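Local coordinates for DUF7790 domain-containing protein (Leptospira interrogans serogroup Icterohaemorrhagiae serovar copenhageni, PDB 6ULO) that is of unknown function but is probably a membrane protein carrying a domain related to the NADP-binding Rossmann folds, at residues 259-264 against 302-307. Residues are numbered along the deposited sequence; the frame is centred on the assembly and turned at random.
Sequences KDLFPW and VMVEGG
A Met-aromatic contact joins the loop 259-264 to the last turn of helix 299-306, where M303 CE and L261 CB lie over opposite faces of the F262 ring, both offset toward its rim. The M303 methyl CE sits 4.1 Å from the centroid of the F262 ring and 20° off its normal, a CH-pi contact; SD stands above the same ring farther out, at 5.2 Å. A bend at the end of the M303 chain (chi3 60°) turns CE back onto the ring. F262 CZ meets the helix at M303, 3.6 Å from the backbone C and 3.7 Å from the side-chain CB, while V304 CA lies in the ring plane at the edge. V304 CG2 serves two partners, F262 CE2 and L261 CD1, each at 3.9 Å, and so continues the apolar seam toward the surface. No hydrogen bond crosses; the side-chain contacts are apolar, and the ring edge also rests on the backbone near V304 N. Beneath it, F262 and M303 both touch I255 of strand 249-255 and T316 of strand 315-318, and H277 of strand 277-282 meets the F262 ring edge-to-face, so loop and helix end pack together on these three neighbouring strands of the mixed sheet.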
loop_
_atom_site.group_PDB
_atom_site.type_symbol
_atom_site.label_atom_id
_atom_site.label_comp_id
_atom_site.label_asym_id
_atom_site.label_seq_id
_atom_site.Cartn_x
_atom_site.Cartn_y
_atom_site.Cartn_z
ATOM N N LYS A 259 -8.070 16.061 -16.097
ATOM C CA LYS A 259 -6.656 16.201 -16.436
ATOM C C LYS A 259 -6.302 17.615 -16.900
ATOM O O LYS A 259 -5.114 17.959 -16.911
ATOM C CB LYS A 259 -6.286 15.157 -17.478
ATOM C CG LYS A 259 -6.815 15.478 -18.846
ATOM C CD LYS A 259 -6.861 14.223 -19.718
ATOM C CE LYS A 259 -5.495 13.675 -20.057
ATOM N NZ LYS A 259 -5.493 12.958 -21.400
ATOM N N ASP A 260 -7.302 18.447 -17.250
ATOM C CA ASP A 260 -7.028 19.865 -17.499
ATOM C C ASP A 260 -6.481 20.545 -16.249
ATOM O O ASP A 260 -5.592 21.398 -16.336
ATOM C CB ASP A 260 -8.277 20.593 -18.016
ATOM C CG ASP A 260 -9.434 20.557 -17.021
ATOM O OD1 ASP A 260 -9.817 19.435 -16.576
ATOM O OD2 ASP A 260 -9.936 21.647 -16.661
ATOM N N LEU A 261 -7.006 20.194 -15.070
ATOM C CA LEU A 261 -6.512 20.751 -13.815
ATOM C C LEU A 261 -5.342 19.961 -13.260
ATOM O O LEU A 261 -4.424 20.542 -12.649
ATOM C CB LEU A 261 -7.600 20.702 -12.752
ATOM C CG LEU A 261 -8.847 21.512 -13.072
ATOM C CD1 LEU A 261 -9.814 21.312 -11.894
ATOM C CD2 LEU A 261 -8.502 23.004 -13.259
ATOM N N PHE A 262 -5.353 18.654 -13.491
ATOM C CA PHE A 262 -4.469 17.700 -12.819
ATOM C C PHE A 262 -3.856 16.810 -13.896
ATOM O O PHE A 262 -4.253 15.653 -14.077
ATOM C CB PHE A 262 -5.265 16.879 -11.795
ATOM C CG PHE A 262 -5.943 17.715 -10.762
ATOM C CD1 PHE A 262 -5.208 18.462 -9.867
ATOM C CD2 PHE A 262 -7.328 17.783 -10.701
ATOM C CE1 PHE A 262 -5.845 19.259 -8.893
ATOM C CE2 PHE A 262 -7.962 18.583 -9.742
ATOM C CZ PHE A 262 -7.215 19.324 -8.854
ATOM N N PRO A 263 -2.863 17.312 -14.625
ATOM C CA PRO A 263 -2.362 16.560 -15.781
ATOM C C PRO A 263 -1.718 15.242 -15.358
ATOM O O PRO A 263 -1.111 15.129 -14.285
ATOM C CB PRO A 263 -1.348 17.519 -16.426
ATOM C CG PRO A 263 -1.753 18.902 -15.963
ATOM C CD PRO A 263 -2.317 18.683 -14.566
ATOM N N TRP A 264 -1.878 14.223 -16.200
ATOM C CA TRP A 264 -1.273 12.929 -15.892
ATOM C C TRP A 264 0.238 13.026 -16.035
ATOM O O TRP A 264 0.759 13.657 -16.956
ATOM C CB TRP A 264 -1.839 11.845 -16.810
ATOM C CG TRP A 264 -3.317 11.719 -16.631
ATOM C CD1 TRP A 264 -4.054 12.186 -15.583
ATOM C CD2 TRP A 264 -4.241 11.145 -17.550
ATOM N NE1 TRP A 264 -5.375 11.894 -15.771
ATOM C CE2 TRP A 264 -5.524 11.281 -16.991
ATOM C CE3 TRP A 264 -4.109 10.550 -18.812
ATOM C CZ2 TRP A 264 -6.674 10.818 -17.629
ATOM C CZ3 TRP A 264 -5.248 10.092 -19.450
ATOM C CH2 TRP A 264 -6.519 10.232 -18.862
ATOM N N VAL A 302 -11.657 17.820 -2.908
ATOM C CA VAL A 302 -10.564 18.148 -1.989
ATOM C C VAL A 302 -9.382 18.750 -2.745
ATOM O O VAL A 302 -8.777 19.744 -2.318
ATOM C CB VAL A 302 -10.165 16.883 -1.201
ATOM C CG1 VAL A 302 -8.897 17.116 -0.367
ATOM C CG2 VAL A 302 -11.327 16.431 -0.307
ATOM N N MET A 303 -9.032 18.141 -3.874
ATOM C CA MET A 303 -7.892 18.621 -4.660
ATOM C C MET A 303 -8.210 19.928 -5.403
ATOM O O MET A 303 -7.354 20.807 -5.468
ATOM C CB MET A 303 -7.447 17.532 -5.632
ATOM C CG MET A 303 -6.854 16.339 -4.898
ATOM S SD MET A 303 -6.431 14.971 -5.992
ATOM C CE MET A 303 -5.227 15.784 -7.062
ATOM N N VAL A 304 -9.420 20.067 -5.964
ATOM C CA VAL A 304 -9.803 21.303 -6.653
ATOM C C VAL A 304 -9.706 22.484 -5.704
ATOM O O VAL A 304 -9.175 23.543 -6.056
ATOM C CB VAL A 304 -11.221 21.172 -7.238
ATOM C CG1 VAL A 304 -11.763 22.559 -7.659
ATOM C CG2 VAL A 304 -11.219 20.233 -8.434
ATOM N N GLU A 305 -10.229 22.322 -4.484
ATOM C CA GLU A 305 -10.328 23.410 -3.519
ATOM C C GLU A 305 -9.085 23.560 -2.663
ATOM O O GLU A 305 -8.826 24.653 -2.147
ATOM C CB GLU A 305 -11.519 23.171 -2.591
ATOM C CG GLU A 305 -12.851 23.211 -3.313
ATOM C CD GLU A 305 -14.038 23.150 -2.375
ATOM O OE1 GLU A 305 -13.853 23.205 -1.139
ATOM O OE2 GLU A 305 -15.164 23.027 -2.892
ATOM N N GLY A 306 -8.319 22.492 -2.486
ATOM C CA GLY A 306 -7.239 22.550 -1.529
ATOM C C GLY A 306 -5.851 22.307 -2.080
ATOM O O GLY A 306 -4.871 22.426 -1.340
ATOM N N GLY A 307 -5.734 22.012 -3.369
ATOM C CA GLY A 307 -4.475 21.547 -3.943
ATOM C C GLY A 307 -3.622 22.633 -4.576
ATOM O O GLY A 307 -4.133 23.541 -5.232
#